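PDB 3GG8: pyruvate kinase, which catalyses the last step of glycolysis, transferring the phosphoryl group of phosphoenolpyruvate to ADP to yield pyruvate and ATP. Local coordinates for residues V230-A233 / D234-R237; N258-G261 / L262-D266. All coordinates share one frame; numbering follows the deposited sequence.

Contact 1: residues V230-A233 / D234-R237; sequences VQSA and DDVR
Val230 meets Asp235 and Val236 with the same methyl. Its CG1 lies 3.9 Å from Asp235 OD2, the two side chains running past each other in opposite directions, and also touches Val236 CG2 at 4.3 Å. Both valines pack on Pro254 of strand 251-256. At Gln231 the backbone takes over: Gln231 N donates to Asp235 OD2 over 2.9 Å, arriving nearly in line with the C-O bond of the carboxylate. Ser232 N joins it at the same oxygen, 3.1 Å from Asp235 OD2, but from 47° above the carboxylate plane. One oxygen thus collects two successive amides, because CG of Asp235 stands anti to its own carbonyl carbon (chi1 -66°) and swings the carboxylate back over the preceding loop. The exchange is reciprocal, since Asp235 N donates to Ser232 O over 3.0 Å. Such a pairing secures the turn from strand 224-227 into helix 233-243, one beta-alpha unit of the TIM barrel, and the negative carboxylate beside the helix start would be favourable to the helix dipole. Arg237 N donates to Ala233 O over 3.0 Å, in the carbonyl plane. That same oxygen sits over the centre of one face of the Arg237 guanidinium, whose chain bends at chi3 to fold back. Along its edge, NE and NH2 both reach Asp234 OD2, the salt bridge measuring 3.0 Å from NH2 to OD2. Glu271 and Glu267 on helix 265-271 form further salt bridges with NH1 and NH2 respectively.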
loop_
_atom_site.group_PDB
_atom_site.type_symbol
_atom_site.label_atom_id
_atom_site.label_comp_id
_atom_site.label_asym_id
_atom_site.label_seq_id
_atom_site.Cartn_x
_atom_site.Cartn_y
_atom_site.Cartn_z
ATOM N N VAL C 230 -13.708 29.194 24.751
ATOM C CA VAL C 230 -14.549 29.347 23.562
ATOM C C VAL C 230 -15.572 28.215 23.498
ATOM O O VAL C 230 -15.213 27.033 23.571
ATOM C CB VAL C 230 -13.733 29.437 22.255
ATOM C CG1 VAL C 230 -14.641 29.257 21.042
ATOM C CG2 VAL C 230 -13.001 30.773 22.178
ATOM N N GLN C 231 -16.845 28.585 23.378
ATOM C CA GLN C 231 -17.928 27.617 23.450
ATOM C C GLN C 231 -18.618 27.345 22.111
ATOM O O GLN C 231 -19.314 26.333 21.972
ATOM C CB GLN C 231 -18.947 28.037 24.507
ATOM C CG GLN C 231 -18.436 27.904 25.920
ATOM C CD GLN C 231 -19.540 28.050 26.946
ATOM O OE1 GLN C 231 -19.819 27.115 27.706
ATOM N NE2 GLN C 231 -20.175 29.225 26.980
ATOM N N SER C 232 -18.430 28.243 21.139
ATOM C CA SER C 232 -19.036 28.101 19.804
ATOM C C SER C 232 -18.288 28.929 18.755
ATOM O O SER C 232 -17.584 29.880 19.090
ATOM C CB SER C 232 -20.493 28.550 19.835
ATOM O OG SER C 232 -20.589 29.955 19.708
ATOM N N ALA C 233 -18.465 28.593 17.478
ATOM C CA ALA C 233 -17.770 29.316 16.414
ATOM C C ALA C 233 -18.236 30.774 16.250
ATOM O O ALA C 233 -17.505 31.588 15.701
ATOM C CB ALA C 233 -17.866 28.556 15.100
ATOM N N ASP C 234 -19.441 31.098 16.724
ATOM C CA ASP C 234 -19.882 32.502 16.811
ATOM C C ASP C 234 -18.967 33.349 17.696
ATOM O O ASP C 234 -18.874 34.570 17.514
ATOM C CB ASP C 234 -21.300 32.610 17.361
ATOM C CG ASP C 234 -22.343 32.174 16.367
ATOM O OD1 ASP C 234 -23.328 31.556 16.814
ATOM O OD2 ASP C 234 -22.182 32.435 15.148
ATOM N N ASP C 235 -18.309 32.712 18.661
ATOM C CA ASP C 235 -17.336 33.409 19.494
ATOM C C ASP C 235 -16.150 33.850 18.635
ATOM O O ASP C 235 -15.672 34.977 18.767
ATOM C CB ASP C 235 -16.855 32.520 20.647
ATOM C CG ASP C 235 -17.958 32.186 21.651
ATOM O OD1 ASP C 235 -18.846 33.021 21.880
ATOM O OD2 ASP C 235 -17.916 31.089 22.249
ATOM N N VAL C 236 -15.700 32.961 17.743
ATOM C CA VAL C 236 -14.565 33.239 16.854
ATOM C C VAL C 236 -14.905 34.306 15.805
ATOM O O VAL C 236 -14.108 35.210 15.572
ATOM C CB VAL C 236 -14.056 31.975 16.134
ATOM C CG1 VAL C 236 -12.790 32.297 15.360
ATOM C CG2 VAL C 236 -13.828 30.785 17.134
ATOM N N ARG C 237 -16.073 34.167 15.169
ATOM C CA ARG C 237 -16.581 35.159 14.207
ATOM C C ARG C 237 -16.702 36.539 14.854
ATOM O O ARG C 237 -16.461 37.575 14.212
ATOM C CB ARG C 237 -17.938 34.719 13.614
ATOM C CG ARG C 237 -17.839 33.511 12.682
ATOM C CD ARG C 237 -19.127 33.196 11.933
ATOM N NE ARG C 237 -20.016 32.319 12.694
ATOM C CZ ARG C 237 -19.932 30.985 12.743
ATOM N NH1 ARG C 237 -18.994 30.327 12.076
ATOM N NH2 ARG C 237 -20.792 30.301 13.471
#

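Contact 2: residues N258-G261 / L262-D266; sequences NVEG and LVNFD
Val259 and Val263, one helical turn apart, meet through CG1 of the first and CG2 of the second at 3.9 Å, the side chains crossing at a slant. In the backbone between the same two residues, Val263 N donates to Val259 O over 2.7 Å, nearly straight on to the carbonyl. Glu260 and Asn264 run side by side in the same direction, with carboxylate and amide planes 61° apart and OE1 of Glu260 3.6 Å from ND2 of Asn264. Their backbones share a hydrogen bond, Asn264 N donating to Glu260 O over 2.9 Å. This is the short helix 259-263 that follows barrel strand 251-256: Asn258 is its N-cap, and Asn264 both leaves it and stands at the N-cap position of helix 265-271, though its side chain makes no capping bond. With CG of Asn258 lying between backbone N and carbonyl carbon (chi1 73°), OD1 turns back to accept from Gly261 N, a weak capping bond of 3.4 Å. Further out, Gln231 positions both asparagines, its OE1 accepting from Asn258 ND2 and its O from Asn264 ND2. Leu262 and Phe265 reach Ile256 and Met298, bridging strand 251-256 and helix 288-305, while Val259 packs against Leu25 of a second subunit.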
loop_
_atom_site.group_PDB
_atom_site.type_symbol
_atom_site.label_atom_id
_atom_site.label_comp_id
_atom_site.label_asym_id
_atom_site.label_seq_id
_atom_site.Cartn_x
_atom_site.Cartn_y
_atom_site.Cartn_z
ATOM N N ASN C 258 -14.147 23.360 27.763
ATOM C CA ASN C 258 -15.295 22.586 28.252
ATOM C C ASN C 258 -15.973 21.733 27.166
ATOM O O ASN C 258 -15.447 21.593 26.050
ATOM C CB ASN C 258 -16.292 23.472 29.046
ATOM C CG ASN C 258 -17.113 24.413 28.166
ATOM O OD1 ASN C 258 -16.755 24.701 27.019
ATOM N ND2 ASN C 258 -18.229 24.905 28.716
ATOM N N VAL C 259 -17.113 21.138 27.523
ATOM C CA VAL C 259 -17.897 20.291 26.627
ATOM C C VAL C 259 -18.432 21.034 25.385
ATOM O O VAL C 259 -18.430 20.468 24.294
ATOM C CB VAL C 259 -19.022 19.527 27.410
ATOM C CG1 VAL C 259 -20.039 18.835 26.464
ATOM C CG2 VAL C 259 -18.395 18.508 28.359
ATOM N N GLU C 260 -18.882 22.283 25.545
ATOM C CA GLU C 260 -19.379 23.076 24.408
ATOM C C GLU C 260 -18.302 23.292 23.356
ATOM O O GLU C 260 -18.582 23.222 22.153
ATOM C CB GLU C 260 -19.923 24.442 24.841
ATOM C CG GLU C 260 -21.244 24.411 25.573
ATOM C CD GLU C 260 -22.377 23.788 24.763
ATOM O OE1 GLU C 260 -22.687 24.279 23.648
ATOM O OE2 GLU C 260 -22.963 22.810 25.265
ATOM N N GLY C 261 -17.089 23.585 23.821
ATOM C CA GLY C 261 -15.923 23.723 22.954
ATOM C C GLY C 261 -15.676 22.430 22.207
ATOM O O GLY C 261 -15.531 22.436 20.994
ATOM N N LEU C 262 -15.664 21.317 22.939
ATOM C CA LEU C 262 -15.518 19.995 22.352
ATOM C C LEU C 262 -16.617 19.652 21.342
ATOM O O LEU C 262 -16.329 19.252 20.214
ATOM C CB LEU C 262 -15.441 18.936 23.457
ATOM C CG LEU C 262 -14.183 18.959 24.344
ATOM C CD1 LEU C 262 -14.352 18.026 25.520
ATOM C CD2 LEU C 262 -12.930 18.591 23.561
ATOM N N VAL C 263 -17.874 19.840 21.735
ATOM C CA VAL C 263 -19.014 19.528 20.867
ATOM C C VAL C 263 -19.044 20.412 19.610
ATOM O O VAL C 263 -19.442 19.962 18.520
ATOM C CB VAL C 263 -20.349 19.593 21.658
ATOM C CG1 VAL C 263 -21.559 19.594 20.733
ATOM C CG2 VAL C 263 -20.435 18.430 22.612
ATOM N N ASN C 264 -18.617 21.659 19.745
ATOM C CA ASN C 264 -18.561 22.519 18.581
ATOM C C ASN C 264 -17.176 22.607 17.940
ATOM O O ASN C 264 -16.952 23.497 17.111
ATOM C CB ASN C 264 -19.124 23.913 18.901
ATOM C CG ASN C 264 -20.571 23.865 19.365
ATOM O OD1 ASN C 264 -21.452 23.411 18.642
ATOM N ND2 ASN C 264 -20.816 24.322 20.575
ATOM N N PHE C 265 -16.272 21.676 18.284
ATOM C CA PHE C 265 -14.867 21.784 17.861
ATOM C C PHE C 265 -14.622 22.004 16.370
ATOM O O PHE C 265 -13.782 22.822 16.009
ATOM C CB PHE C 265 -13.994 20.613 18.344
ATOM C CG PHE C 265 -12.531 20.771 17.973
ATOM C CD1 PHE C 265 -11.710 21.653 18.678
ATOM C CD2 PHE C 265 -11.984 20.070 16.888
ATOM C CE1 PHE C 265 -10.355 21.821 18.312
ATOM C CE2 PHE C 265 -10.621 20.225 16.522
ATOM C CZ PHE C 265 -9.814 21.104 17.230
ATOM N N ASP C 266 -15.321 21.262 15.508
ATOM C CA ASP C 266 -15.054 21.320 14.070
ATOM C C ASP C 266 -15.368 22.693 13.473
ATOM O O ASP C 266 -14.589 23.221 12.681
ATOM C CB ASP C 266 -15.797 20.203 13.335
ATOM C CG ASP C 266 -15.224 18.816 13.645
ATOM O OD1 ASP C 266 -13.994 18.650 13.677
ATOM O OD2 ASP C 266 -16.005 17.876 13.852
#

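Overall arrangement
Contact 1 (230-237) precedes contact 2 (258-266) along the chain, and their centres lie 10 Å apart on the same side of the chain's centre. They are successive strand-to-helix connections of the eight-stranded parallel barrel: the first leaves strand 224-227 for helix 233-243, the second leaves the adjacent strand 251-256 for helices 259-263 and 265-271. Gln231 joins the two turns directly, through its backbone carbonyl and its amide, and the arginine at the far end of contact 1 reaches across to helix 265-271. The pair illustrates how neighbouring beta-alpha units of a TIM barrel can be tied together where the chain passes from strand to helix.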